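Rab GDP dissociation inhibitor alpha (Naegleria fowleri, PDB 6C87) probably binds prenylated Rab GTPases in their GDP-bound form, slowing release of the nucleotide and keeping them soluble for recycling between membranes. Local coordinates at residues D57-G65 and I387-L395; S73-I82 and H353-I361. All coordinates share one frame; numbering follows the deposited sequence.

Contact 1 of 2, residues D57-G65 and I387-L395; sequences DQMFEKFRG and IDEKFVYIL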
ATOM      1  N   ASP A  57     -10.476 -46.616 -13.319  1.00 31.78           N
ATOM      2  CA  ASP A  57     -10.768 -46.983 -14.704  1.00 33.03           C
ATOM      3  C   ASP A  57     -10.196 -45.947 -15.664  1.00 37.59           C
ATOM      4  O   ASP A  57      -9.649 -46.293 -16.719  1.00 46.39           O
ATOM      5  CB  ASP A  57     -12.277 -47.110 -14.925  1.00 34.83           C
ATOM      6  CG  ASP A  57     -12.900 -48.301 -14.198  1.00 39.49           C
ATOM      7  OD1 ASP A  57     -14.108 -48.217 -13.883  1.00 41.25           O
ATOM      8  OD2 ASP A  57     -12.197 -49.291 -13.906  1.00 39.55           O
ATOM      9  N   GLN A  58     -10.327 -44.664 -15.316  1.00 36.93           N
ATOM     10  CA  GLN A  58      -9.802 -43.596 -16.160  1.00 36.07           C
ATOM     11  C   GLN A  58      -8.276 -43.616 -16.200  1.00 39.54           C
ATOM     12  O   GLN A  58      -7.676 -43.322 -17.240  1.00 40.33           O
ATOM     13  CB  GLN A  58     -10.327 -42.238 -15.679  1.00 38.69           C
ATOM     14  CG  GLN A  58     -11.829 -42.039 -15.899  1.00 36.09           C
ATOM     15  CD  GLN A  58     -12.390 -40.799 -15.210  1.00 45.22           C
ATOM     16  OE1 GLN A  58     -11.934 -40.396 -14.131  1.00 39.67           O
ATOM     17  NE2 GLN A  58     -13.391 -40.187 -15.837  1.00 45.23           N
ATOM     18  N   MET A  59      -7.630 -43.950 -15.076  1.00 42.73           N
ATOM     19  CA  MET A  59      -6.173 -44.092 -15.071  1.00 33.88           C
ATOM     20  C   MET A  59      -5.733 -45.214 -16.003  1.00 36.82           C
ATOM     21  O   MET A  59      -4.799 -45.049 -16.796  1.00 43.57           O
ATOM     22  CB  MET A  59      -5.674 -44.361 -13.655  1.00 31.62           C
ATOM     23  CG  MET A  59      -5.828 -43.191 -12.720  1.00 36.37           C
ATOM     24  SD  MET A  59      -4.657 -41.871 -13.045  1.00 41.49           S
ATOM     25  CE  MET A  59      -3.114 -42.608 -12.545  1.00 39.48           C
ATOM     26  N   PHE A  60      -6.396 -46.370 -15.914  1.00 30.56           N
ATOM     27  CA  PHE A  60      -6.040 -47.497 -16.771  1.00 36.04           C
ATOM     28  C   PHE A  60      -6.320 -47.206 -18.244  1.00 39.10           C
ATOM     29  O   PHE A  60      -5.549 -47.628 -19.113  1.00 43.00           O
ATOM     30  CB  PHE A  60      -6.768 -48.762 -16.317  1.00 36.07           C
ATOM     31  CG  PHE A  60      -5.986 -49.573 -15.324  1.00 37.34           C
ATOM     32  CD1 PHE A  60      -5.818 -49.126 -14.019  1.00 40.35           C
ATOM     33  CD2 PHE A  60      -5.393 -50.770 -15.700  1.00 37.45           C
ATOM     34  CE1 PHE A  60      -5.087 -49.868 -13.105  1.00 44.24           C
ATOM     35  CE2 PHE A  60      -4.659 -51.520 -14.790  1.00 37.14           C
ATOM     36  CZ  PHE A  60      -4.505 -51.069 -13.490  1.00 42.77           C
ATOM     37  N   GLU A  61      -7.416 -46.504 -18.557  1.00 36.17           N
ATOM     38  CA  GLU A  61      -7.629 -46.118 -19.952  1.00 39.81           C
ATOM     39  C   GLU A  61      -6.524 -45.178 -20.425  1.00 41.45           C
ATOM     40  O   GLU A  61      -5.960 -45.364 -21.508  1.00 42.06           O
ATOM     41  CB  GLU A  61      -9.007 -45.482 -20.140  1.00 31.02           C
ATOM     42  N   LYS A  62      -6.145 -44.210 -19.588  1.00 41.44           N
ATOM     43  CA  LYS A  62      -5.152 -43.225 -20.003  1.00 37.67           C
ATOM     44  C   LYS A  62      -3.763 -43.843 -20.145  1.00 44.11           C
ATOM     45  O   LYS A  62      -3.047 -43.543 -21.105  1.00 45.05           O
ATOM     46  CB  LYS A  62      -5.133 -42.056 -19.013  1.00 27.19           C
ATOM     47  CG  LYS A  62      -4.088 -40.983 -19.304  1.00 27.25           C
ATOM     48  CD  LYS A  62      -4.242 -39.785 -18.383  1.00 33.35           C
ATOM     49  CE  LYS A  62      -3.247 -38.675 -18.712  1.00 36.72           C
ATOM     50  NZ  LYS A  62      -3.551 -37.987 -19.993  1.00 37.31           N
ATOM     51  N   PHE A  63      -3.356 -44.699 -19.205  1.00 43.51           N
ATOM     52  CA  PHE A  63      -1.974 -45.164 -19.155  1.00 35.92           C
ATOM     53  C   PHE A  63      -1.766 -46.588 -19.651  1.00 42.52           C
ATOM     54  O   PHE A  63      -0.611 -47.003 -19.793  1.00 40.45           O
ATOM     55  CB  PHE A  63      -1.430 -45.040 -17.733  1.00 27.44           C
ATOM     56  CG  PHE A  63      -1.288 -43.628 -17.279  1.00 33.50           C
ATOM     57  CD1 PHE A  63      -0.184 -42.880 -17.660  1.00 27.26           C
ATOM     58  CD2 PHE A  63      -2.276 -43.029 -16.504  1.00 28.69           C
ATOM     59  CE1 PHE A  63      -0.048 -41.558 -17.258  1.00 27.39           C
ATOM     60  CE2 PHE A  63      -2.147 -41.710 -16.096  1.00 31.42           C
ATOM     61  CZ  PHE A  63      -1.030 -40.972 -16.475  1.00 28.76           C
ATOM     62  N   ARG A  64      -2.831 -47.356 -19.894  1.00 41.93           N
ATOM     63  CA  ARG A  64      -2.640 -48.747 -20.290  1.00 43.71           C
ATOM     64  C   ARG A  64      -3.341 -49.102 -21.595  1.00 49.46           C
ATOM     65  O   ARG A  64      -2.895 -50.014 -22.299  1.00 54.80           O
ATOM     66  CB  ARG A  64      -3.109 -49.685 -19.174  1.00 45.72           C
ATOM     67  CG  ARG A  64      -2.391 -49.461 -17.861  1.00 49.39           C
ATOM     68  CD  ARG A  64      -0.985 -50.053 -17.871  1.00 48.26           C
ATOM     69  NE  ARG A  64      -0.564 -50.382 -16.517  1.00 51.36           N
ATOM     70  CZ  ARG A  64       0.228 -49.597 -15.797  1.00 59.02           C
ATOM     71  NH1 ARG A  64       0.690 -48.470 -16.328  1.00 60.38           N
ATOM     72  NH2 ARG A  64       0.569 -49.937 -14.562  1.00 62.00           N
ATOM     73  N   GLY A  65      -4.416 -48.408 -21.934  1.00 45.44           N
ATOM     74  CA  GLY A  65      -5.146 -48.699 -23.155  1.00 48.29           C
ATOM     75  C   GLY A  65      -6.653 -48.641 -22.985  1.00 57.89           C
ATOM     76  O   GLY A  65      -7.192 -48.673 -21.878  1.00 57.84           O
ATOM     77  N   ILE A 387       5.363 -51.696  -4.752  1.00 44.18           N
ATOM     78  CA  ILE A 387       4.395 -50.825  -5.417  1.00 35.26           C
ATOM     79  C   ILE A 387       3.373 -51.684  -6.158  1.00 33.77           C
ATOM     80  O   ILE A 387       3.739 -52.494  -7.016  1.00 30.95           O
ATOM     81  CB  ILE A 387       5.095 -49.846  -6.378  1.00 34.04           C
ATOM     82  CG1 ILE A 387       6.073 -48.951  -5.607  1.00 35.94           C
ATOM     83  CG2 ILE A 387       4.076 -49.009  -7.141  1.00 33.71           C
ATOM     84  CD1 ILE A 387       6.924 -48.067  -6.488  1.00 27.78           C
ATOM     85  N   ASP A 388       2.086 -51.469  -5.859  1.00 33.25           N
ATOM     86  CA  ASP A 388       1.031 -52.272  -6.476  1.00 30.62           C
ATOM     87  C   ASP A 388       0.865 -51.927  -7.948  1.00 40.53           C
ATOM     88  O   ASP A 388       0.775 -52.818  -8.801  1.00 51.52           O
ATOM     89  CB  ASP A 388      -0.293 -52.061  -5.739  1.00 41.27           C
ATOM     90  CG  ASP A 388      -0.342 -52.747  -4.387  1.00 43.03           C
ATOM     91  OD1 ASP A 388       0.660 -53.367  -3.955  1.00 44.35           O
ATOM     92  OD2 ASP A 388      -1.408 -52.651  -3.747  1.00 45.68           O
ATOM     93  N   GLU A 389       0.775 -50.636  -8.254  1.00 35.11           N
ATOM     94  CA  GLU A 389       0.634 -50.120  -9.607  1.00 41.87           C
ATOM     95  C   GLU A 389       1.401 -48.822  -9.728  1.00 37.71           C
ATOM     96  O   GLU A 389       1.455 -48.028  -8.780  1.00 33.01           O
ATOM     97  CB  GLU A 389      -0.825 -49.882 -10.028  1.00 43.09           C
ATOM     98  CG  GLU A 389      -1.587 -51.131 -10.373  1.00 51.30           C
ATOM     99  CD  GLU A 389      -1.121 -51.759 -11.674  1.00 52.47           C
ATOM    100  OE1 GLU A 389      -0.337 -51.112 -12.407  1.00 46.33           O
ATOM    101  OE2 GLU A 389      -1.563 -52.891 -11.970  1.00 57.42           O
ATOM    102  N   LYS A 390       2.018 -48.636 -10.893  1.00 37.75           N
ATOM    103  CA  LYS A 390       2.856 -47.482 -11.171  1.00 34.84           C
ATOM    104  C   LYS A 390       2.487 -46.914 -12.537  1.00 38.11           C
ATOM    105  O   LYS A 390       2.416 -47.654 -13.526  1.00 33.38           O
ATOM    106  CB  LYS A 390       4.332 -47.891 -11.110  1.00 34.91           C
ATOM    107  CG  LYS A 390       5.296 -46.769 -11.320  1.00 45.52           C
ATOM    108  CD  LYS A 390       6.738 -47.248 -11.378  1.00 51.38           C
ATOM    109  CE  LYS A 390       6.903 -48.400 -12.358  1.00 47.10           C
ATOM    110  NZ  LYS A 390       8.296 -48.452 -12.861  1.00 49.24           N
ATOM    111  N   PHE A 391       2.281 -45.601 -12.600  1.00 42.91           N
ATOM    112  CA  PHE A 391       1.947 -44.920 -13.846  1.00 40.69           C
ATOM    113  C   PHE A 391       2.954 -43.814 -14.118  1.00 36.19           C
ATOM    114  O   PHE A 391       3.152 -42.934 -13.273  1.00 39.05           O
ATOM    115  CB  PHE A 391       0.549 -44.310 -13.801  1.00 37.42           C
ATOM    116  CG  PHE A 391      -0.515 -45.256 -13.364  1.00 32.65           C
ATOM    117  CD1 PHE A 391      -1.114 -46.115 -14.283  1.00 29.33           C
ATOM    118  CD2 PHE A 391      -0.930 -45.286 -12.038  1.00 29.00           C
ATOM    119  CE1 PHE A 391      -2.117 -46.991 -13.891  1.00 32.13           C
ATOM    120  CE2 PHE A 391      -1.935 -46.163 -11.633  1.00 33.29           C
ATOM    121  CZ  PHE A 391      -2.530 -47.018 -12.567  1.00 34.05           C
ATOM    122  N   VAL A 392       3.565 -43.844 -15.300  1.00 33.34           N
ATOM    123  CA  VAL A 392       4.543 -42.830 -15.691  1.00 34.99           C
ATOM    124  C   VAL A 392       3.834 -41.725 -16.466  1.00 33.00           C
ATOM    125  O   VAL A 392       3.257 -41.968 -17.531  1.00 34.17           O
ATOM    126  CB  VAL A 392       5.681 -43.437 -16.524  1.00 32.98           C
ATOM    127  CG1 VAL A 392       6.627 -42.338 -16.968  1.00 32.94           C
ATOM    128  CG2 VAL A 392       6.436 -44.458 -15.702  1.00 30.63           C
ATOM    129  N   TYR A 393       3.905 -40.506 -15.943  1.00 29.81           N
ATOM    130  CA  TYR A 393       3.189 -39.356 -16.491  1.00 34.43           C
ATOM    131  C   TYR A 393       4.204 -38.244 -16.760  1.00 38.01           C
ATOM    132  O   TYR A 393       4.604 -37.520 -15.842  1.00 38.35           O
ATOM    133  CB  TYR A 393       2.096 -38.907 -15.524  1.00 29.49           C
ATOM    134  CG  TYR A 393       1.181 -37.825 -16.048  1.00 32.98           C
ATOM    135  CD1 TYR A 393       0.676 -37.871 -17.342  1.00 37.55           C
ATOM    136  CD2 TYR A 393       0.820 -36.757 -15.242  1.00 27.87           C
ATOM    137  CE1 TYR A 393      -0.167 -36.880 -17.815  1.00 37.22           C
ATOM    138  CE2 TYR A 393      -0.027 -35.766 -15.700  1.00 30.07           C
ATOM    139  CZ  TYR A 393      -0.513 -35.827 -16.988  1.00 39.26           C
ATOM    140  OH  TYR A 393      -1.351 -34.827 -17.440  1.00 43.93           O
ATOM    141  N   ILE A 394       4.620 -38.108 -18.014  1.00 37.42           N
ATOM    142  CA  ILE A 394       5.606 -37.116 -18.427  1.00 33.90           C
ATOM    143  C   ILE A 394       4.904 -36.015 -19.215  1.00 41.21           C
ATOM    144  O   ILE A 394       4.110 -36.295 -20.124  1.00 35.91           O
ATOM    145  CB  ILE A 394       6.722 -37.770 -19.255  1.00 37.97           C
ATOM    146  CG1 ILE A 394       7.331 -38.927 -18.462  1.00 43.65           C
ATOM    147  CG2 ILE A 394       7.780 -36.741 -19.621  1.00 37.50           C
ATOM    148  CD1 ILE A 394       8.257 -39.801 -19.266  1.00 36.46           C
ATOM    149  N   LEU A 395       5.205 -34.761 -18.874  1.00 42.63           N
ATOM    150  CA  LEU A 395       4.567 -33.606 -19.492  1.00 37.11           C
ATOM    151  C   LEU A 395       5.606 -32.577 -19.904  1.00 36.34           C
ATOM    152  O   LEU A 395       6.593 -32.359 -19.198  1.00 37.61           O
ATOM    153  CB  LEU A 395       3.575 -32.945 -18.536  1.00 38.82           C
ATOM    154  CG  LEU A 395       2.306 -33.710 -18.171  1.00 41.79           C
ATOM    155  CD1 LEU A 395       1.531 -32.936 -17.113  1.00 40.08           C
ATOM    156  CD2 LEU A 395       1.451 -33.954 -19.413  1.00 37.06           C
TER
HETATM  157  O   HOH W   1       2.738 -46.207 -16.888  1.00 36.57           O
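Helix 57-64 passes over strand 389-395 at 58°, the two axes 9.2 Å apart at their closest, and Phe63 and Phe391 bring the backbones nearest, with 6.6 Å between their CA atoms. Phe391 points from the strand toward the helix and is met on several sides. Met59, its chain bent at chi2 and chi3, lays its CE methyl over one face of the ring, 3.5 Å from Phe391 CD2, while SD stands farther off above the same ring in a Met-aromatic contact. The Phe391 edge is turned toward the face of Phe60 in an offset edge-to-face pair, planes 80° apart. Phe391 CB in turn sits over the centre of the Phe63 ring, 4.1 Å from its centroid, as a CH-pi contact. Phe63 CZ then reaches Tyr393 CD1 at 3.6 Å, completing an aromatic cluster; the Tyr393 hydroxyl bonds to the backbone O of Glu50. The Arg64 chain bends at chi2 (-77°), bringing its guanidinium back to the strand, with the CD1-CE1 side of Phe391 over one guanidinium face, off centre. NH2 gives a hydrogen bond to Lys390 O at 3.1 Å, the O in the guanidinium plane but NH2 above the carbonyl plane, and a salt bridge to Glu389 OE1 at 2.6 Å whose hydrogen bond is weak, being bent. A water joins NH1, weakly, to Val392 N. The chemistry is thus divided: an apolar aromatic core beneath the helix, and beside it a charged group that binds both a backbone carbonyl and a carboxylate, which probably fixes the rotation of the guanidinium.

Contact 2 of 2, residues S73-I82 and H353-I361; sequences SLGRSRDYNI and HVAPNGKYI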
ATOM      1  N   SER A  73      -7.763 -56.417  -7.032  1.00 36.85           N
ATOM      2  CA  SER A  73      -6.951 -56.178  -5.845  1.00 37.96           C
ATOM      3  C   SER A  73      -6.710 -54.693  -5.572  1.00 40.74           C
ATOM      4  O   SER A  73      -6.331 -54.331  -4.452  1.00 35.82           O
ATOM      5  CB  SER A  73      -5.614 -56.902  -6.003  1.00 34.62           C
ATOM      6  OG  SER A  73      -4.887 -56.382  -7.107  1.00 42.06           O
ATOM      7  N   LEU A  74      -6.925 -53.827  -6.562  1.00 38.64           N
ATOM      8  CA  LEU A  74      -6.740 -52.396  -6.367  1.00 32.42           C
ATOM      9  C   LEU A  74      -7.941 -51.721  -5.727  1.00 37.09           C
ATOM     10  O   LEU A  74      -7.815 -50.568  -5.301  1.00 41.42           O
ATOM     11  CB  LEU A  74      -6.415 -51.723  -7.695  1.00 31.39           C
ATOM     12  CG  LEU A  74      -5.023 -52.041  -8.226  1.00 38.33           C
ATOM     13  CD1 LEU A  74      -4.884 -51.469  -9.624  1.00 39.95           C
ATOM     14  CD2 LEU A  74      -3.950 -51.470  -7.289  1.00 30.60           C
ATOM     15  N   GLY A  75      -9.091 -52.388  -5.667  1.00 36.12           N
ATOM     16  CA  GLY A  75     -10.257 -51.821  -5.024  1.00 42.74           C
ATOM     17  C   GLY A  75     -11.186 -51.141  -6.007  1.00 47.85           C
ATOM     18  O   GLY A  75     -11.010 -51.195  -7.227  1.00 47.39           O
ATOM     19  N   ARG A  76     -12.189 -50.467  -5.446  1.00 48.90           N
ATOM     20  CA  ARG A  76     -13.232 -49.854  -6.259  1.00 42.10           C
ATOM     21  C   ARG A  76     -12.699 -48.676  -7.059  1.00 36.27           C
ATOM     22  O   ARG A  76     -12.124 -47.739  -6.501  1.00 36.20           O
ATOM     23  CB  ARG A  76     -14.382 -49.378  -5.383  1.00 41.57           C
ATOM     24  CG  ARG A  76     -15.444 -50.394  -5.181  1.00 50.51           C
ATOM     25  CD  ARG A  76     -16.685 -49.741  -4.626  1.00 67.70           C
ATOM     26  NE  ARG A  76     -17.476 -49.023  -5.626  1.00 70.03           N
ATOM     27  CZ  ARG A  76     -18.276 -49.617  -6.508  1.00 57.74           C
ATOM     28  NH1 ARG A  76     -18.367 -50.942  -6.533  1.00 45.71           N
ATOM     29  NH2 ARG A  76     -18.970 -48.886  -7.371  1.00 54.70           N
ATOM     30  N   SER A  77     -12.928 -48.713  -8.370  1.00 38.21           N
ATOM     31  CA  SER A  77     -12.410 -47.667  -9.237  1.00 37.26           C
ATOM     32  C   SER A  77     -12.925 -46.301  -8.808  1.00 40.32           C
ATOM     33  O   SER A  77     -12.170 -45.321  -8.778  1.00 37.02           O
ATOM     34  CB  SER A  77     -12.798 -47.953 -10.685  1.00 33.95           C
ATOM     35  OG  SER A  77     -12.603 -46.799 -11.479  1.00 43.98           O
ATOM     36  N   ARG A  78     -14.206 -46.218  -8.456  1.00 36.10           N
ATOM     37  CA  ARG A  78     -14.791 -44.933  -8.113  1.00 35.40           C
ATOM     38  C   ARG A  78     -14.410 -44.471  -6.712  1.00 35.85           C
ATOM     39  O   ARG A  78     -14.769 -43.355  -6.328  1.00 36.67           O
ATOM     40  CB  ARG A  78     -16.314 -44.999  -8.261  1.00 36.78           C
ATOM     41  N   ASP A  79     -13.685 -45.285  -5.943  1.00 39.66           N
ATOM     42  CA  ASP A  79     -13.095 -44.826  -4.689  1.00 43.14           C
ATOM     43  C   ASP A  79     -11.827 -43.998  -4.896  1.00 40.34           C
ATOM     44  O   ASP A  79     -11.306 -43.437  -3.923  1.00 36.35           O
ATOM     45  CB  ASP A  79     -12.797 -46.013  -3.768  1.00 47.66           C
ATOM     46  CG  ASP A  79     -14.046 -46.557  -3.081  1.00 53.38           C
ATOM     47  OD1 ASP A  79     -15.111 -45.916  -3.176  1.00 57.85           O
ATOM     48  OD2 ASP A  79     -13.957 -47.616  -2.423  1.00 56.16           O
ATOM     49  N   TYR A  80     -11.303 -43.932  -6.118  1.00 46.10           N
ATOM     50  CA  TYR A  80     -10.085 -43.190  -6.420  1.00 44.08           C
ATOM     51  C   TYR A  80     -10.413 -41.818  -6.989  1.00 39.92           C
ATOM     52  O   TYR A  80     -11.223 -41.702  -7.912  1.00 37.97           O
ATOM     53  CB  TYR A  80      -9.216 -43.943  -7.421  1.00 36.99           C
ATOM     54  CG  TYR A  80      -8.483 -45.135  -6.873  1.00 36.61           C
ATOM     55  CD1 TYR A  80      -9.043 -46.408  -6.918  1.00 40.31           C
ATOM     56  CD2 TYR A  80      -7.208 -44.995  -6.342  1.00 39.30           C
ATOM     57  CE1 TYR A  80      -8.348 -47.513  -6.434  1.00 41.68           C
ATOM     58  CE2 TYR A  80      -6.508 -46.084  -5.856  1.00 38.73           C
ATOM     59  CZ  TYR A  80      -7.079 -47.341  -5.902  1.00 41.77           C
ATOM     60  OH  TYR A  80      -6.373 -48.413  -5.405  1.00 39.72           O
ATOM     61  N   ASN A  81      -9.731 -40.792  -6.477  1.00 39.50           N
ATOM     62  CA  ASN A  81      -9.785 -39.432  -7.017  1.00 36.74           C
ATOM     63  C   ASN A  81      -8.333 -39.007  -7.168  1.00 34.76           C
ATOM     64  O   ASN A  81      -7.792 -38.286  -6.327  1.00 46.03           O
ATOM     65  CB  ASN A  81     -10.572 -38.464  -6.098  1.00 40.28           C
ATOM     66  CG  ASN A  81     -12.047 -38.787  -6.030  1.00 39.33           C
ATOM     67  OD1 ASN A  81     -12.778 -38.634  -7.005  1.00 46.46           O
ATOM     68  ND2 ASN A  81     -12.490 -39.242  -4.868  1.00 36.79           N
ATOM     69  N   ILE A  82      -7.703 -39.459  -8.247  1.00 34.37           N
ATOM     70  CA  ILE A  82      -6.265 -39.307  -8.427  1.00 35.64           C
ATOM     71  C   ILE A  82      -6.000 -37.997  -9.162  1.00 37.97           C
ATOM     72  O   ILE A  82      -6.296 -37.865 -10.352  1.00 37.52           O
ATOM     73  CB  ILE A  82      -5.666 -40.501  -9.180  1.00 35.42           C
ATOM     74  CG1 ILE A  82      -5.824 -41.779  -8.354  1.00 38.97           C
ATOM     75  CG2 ILE A  82      -4.207 -40.244  -9.493  1.00 27.17           C
ATOM     76  CD1 ILE A  82      -5.573 -43.057  -9.127  1.00 32.55           C
ATOM     77  N   HIS A 353      -9.945 -39.126   1.181  1.00 40.86           N
ATOM     78  CA  HIS A 353     -10.927 -39.712   0.266  1.00 38.71           C
ATOM     79  C   HIS A 353     -10.483 -39.601  -1.189  1.00 38.82           C
ATOM     80  O   HIS A 353     -11.263 -39.249  -2.076  1.00 31.87           O
ATOM     81  CB  HIS A 353     -12.311 -39.096   0.448  1.00 41.91           C
ATOM     82  CG  HIS A 353     -13.001 -39.548   1.688  1.00 46.13           C
ATOM     83  ND1 HIS A 353     -13.077 -38.771   2.822  1.00 47.30           N
ATOM     84  CD2 HIS A 353     -13.593 -40.725   1.996  1.00 48.14           C
ATOM     85  CE1 HIS A 353     -13.721 -39.437   3.764  1.00 51.49           C
ATOM     86  NE2 HIS A 353     -14.037 -40.628   3.291  1.00 50.16           N
ATOM     87  N   VAL A 354      -9.206 -39.879  -1.433  1.00 34.34           N
ATOM     88  CA  VAL A 354      -8.693 -40.006  -2.791  1.00 32.81           C
ATOM     89  C   VAL A 354      -8.346 -41.445  -3.159  1.00 32.67           C
ATOM     90  O   VAL A 354      -8.017 -41.707  -4.329  1.00 27.35           O
ATOM     91  CB  VAL A 354      -7.491 -39.067  -3.027  1.00 38.04           C
ATOM     92  CG1 VAL A 354      -7.923 -37.622  -2.772  1.00 38.76           C
ATOM     93  CG2 VAL A 354      -6.311 -39.444  -2.119  1.00 31.20           C
ATOM     94  N   ALA A 355      -8.411 -42.380  -2.215  1.00 26.66           N
ATOM     95  CA  ALA A 355      -8.092 -43.773  -2.478  1.00 33.23           C
ATOM     96  C   ALA A 355      -8.968 -44.635  -1.593  1.00 36.37           C
ATOM     97  O   ALA A 355      -9.422 -44.181  -0.535  1.00 37.69           O
ATOM     98  CB  ALA A 355      -6.609 -44.066  -2.216  1.00 37.10           C
ATOM     99  N   PRO A 356      -9.190 -45.895  -1.962  1.00 37.95           N
ATOM    100  CA  PRO A 356      -9.971 -46.792  -1.103  1.00 38.92           C
ATOM    101  C   PRO A 356      -9.281 -47.001   0.234  1.00 41.44           C
ATOM    102  O   PRO A 356      -8.123 -46.633   0.439  1.00 41.93           O
ATOM    103  CB  PRO A 356     -10.042 -48.108  -1.893  1.00 34.09           C
ATOM    104  CG  PRO A 356      -9.602 -47.788  -3.268  1.00 30.93           C
ATOM    105  CD  PRO A 356      -8.777 -46.542  -3.217  1.00 33.73           C
ATOM    106  N   ASN A 357     -10.028 -47.592   1.163  1.00 53.15           N
ATOM    107  CA  ASN A 357      -9.479 -47.906   2.475  1.00 46.43           C
ATOM    108  C   ASN A 357      -8.311 -48.872   2.349  1.00 41.12           C
ATOM    109  O   ASN A 357      -8.425 -49.930   1.719  1.00 41.74           O
ATOM    110  CB  ASN A 357     -10.557 -48.507   3.366  1.00 56.03           C
ATOM    111  CG  ASN A 357     -11.013 -47.561   4.445  1.00 69.34           C
ATOM    112  OD1 ASN A 357     -10.211 -46.825   5.023  1.00 68.51           O
ATOM    113  ND2 ASN A 357     -12.303 -47.600   4.754  1.00 79.80           N
ATOM    114  N   GLY A 358      -7.188 -48.506   2.963  1.00 34.22           N
ATOM    115  CA  GLY A 358      -5.973 -49.288   2.895  1.00 31.43           C
ATOM    116  C   GLY A 358      -5.076 -48.972   1.721  1.00 32.26           C
ATOM    117  O   GLY A 358      -4.011 -49.594   1.589  1.00 37.53           O
ATOM    118  N   LYS A 359      -5.446 -48.006   0.886  1.00 29.30           N
ATOM    119  CA  LYS A 359      -4.655 -47.643  -0.276  1.00 31.72           C
ATOM    120  C   LYS A 359      -4.053 -46.257  -0.095  1.00 31.89           C
ATOM    121  O   LYS A 359      -4.624 -45.382   0.563  1.00 30.42           O
ATOM    122  CB  LYS A 359      -5.487 -47.698  -1.565  1.00 30.46           C
ATOM    123  CG  LYS A 359      -5.872 -49.109  -2.018  1.00 29.39           C
ATOM    124  CD  LYS A 359      -4.620 -49.917  -2.394  1.00 32.59           C
ATOM    125  CE  LYS A 359      -4.915 -51.070  -3.362  1.00 31.42           C
ATOM    126  NZ  LYS A 359      -5.793 -52.141  -2.799  1.00 33.33           N
ATOM    127  N   TYR A 360      -2.880 -46.079  -0.683  1.00 35.70           N
ATOM    128  CA  TYR A 360      -2.129 -44.838  -0.611  1.00 30.77           C
ATOM    129  C   TYR A 360      -1.729 -44.439  -2.025  1.00 32.24           C
ATOM    130  O   TYR A 360      -1.388 -45.294  -2.849  1.00 33.95           O
ATOM    131  CB  TYR A 360      -0.871 -44.998   0.278  1.00 28.53           C
ATOM    132  CG  TYR A 360      -1.130 -45.540   1.684  1.00 30.14           C
ATOM    133  CD1 TYR A 360      -1.450 -46.884   1.885  1.00 28.32           C
ATOM    134  CD2 TYR A 360      -1.024 -44.717   2.813  1.00 27.73           C
ATOM    135  CE1 TYR A 360      -1.686 -47.391   3.153  1.00 27.67           C
ATOM    136  CE2 TYR A 360      -1.256 -45.225   4.101  1.00 26.69           C
ATOM    137  CZ  TYR A 360      -1.583 -46.570   4.253  1.00 29.58           C
ATOM    138  OH  TYR A 360      -1.815 -47.110   5.500  1.00 37.19           O
ATOM    139  N   ILE A 361      -1.800 -43.143  -2.309  1.00 28.35           N
ATOM    140  CA  ILE A 361      -1.315 -42.573  -3.558  1.00 25.23           C
ATOM    141  C   ILE A 361      -0.037 -41.818  -3.231  1.00 32.91           C
ATOM    142  O   ILE A 361      -0.058 -40.869  -2.437  1.00 40.63           O
ATOM    143  CB  ILE A 361      -2.332 -41.622  -4.205  1.00 32.30           C
ATOM    144  CG1 ILE A 361      -3.734 -42.228  -4.251  1.00 24.47           C
ATOM    145  CG2 ILE A 361      -1.853 -41.249  -5.596  1.00 34.51           C
ATOM    146  CD1 ILE A 361      -3.825 -43.526  -5.014  1.00 29.40           C
TER
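The Tyr80 ring carries Pro356 on one face, CD lying over the centre 3.3 Å from the ring centroid in a CH-pi contact, while Ile361 CD1 approaches in the ring plane at the edge, 3.8 Å from Tyr80 CE2. Leu74 O lies in the same plane and accepts the hydroxyl proton of Tyr80 on a lone pair, at 2.6 Å from OH, which helps to hold the ring against its own loop. A second flat group, the Asn81 amide, sends ND2 to His353 O at 3.0 Å; the acceptor is close to the amide plane and the donor lies in the carbonyl plane. Next to it, Asn81 N bonds to Val354 O at 2.9 Å, nearly straight at the hydrogen (166°) but from above the carbonyl plane. Together with the CA-H...O contact of Tyr80 to Val354 O, these bonds hold Tyr80-Asn81 alongside His353-Val354. Pro356 also packs its CG against CB of Asp79. On the same side of the ring as Pro356, Lys359 brings CG past the hydroxyl, 3.5 Å from Tyr80 OH. Bends at chi2 and chi4 (both -65°) then carry its NZ to Ser73 O, a 2.8 Å hydrogen bond in the carbonyl plane. Tyr80 and Leu74 also rest on Leu56 of helix 56-64 and Ile314 of strand 302-315. Pro356 to Lys359 form a type II beta turn with Gly358 at its third position, the usual place for glycine; here the turn leads into strand 360-367 and joins the loop after helix 56-64 to the mixed sheet of this GDI-family fold.

Overall arrangement
The two contacts lie 14 Å apart, centre to centre, on the same side of the chain's centre, and both reach the mixed sheet, whose strand 302-315 pairs antiparallel with strands 360-367 and 389-400. Along the chain the order is 57-65, 73-82, 353-361, 387-395, so contact 1 encloses contact 2. The helix lies on strand 389-400, and the loop that follows it meets the turn leading into strand 360-367. They also touch directly: Ser77 OG probably bonds to Asp57 N, Leu74 packs on Phe60 and Glu389, and Ile82 packs on Met59. The 57-82 region is thereby joined to two parts of the chain more than 270 residues later, next to each other in the fold.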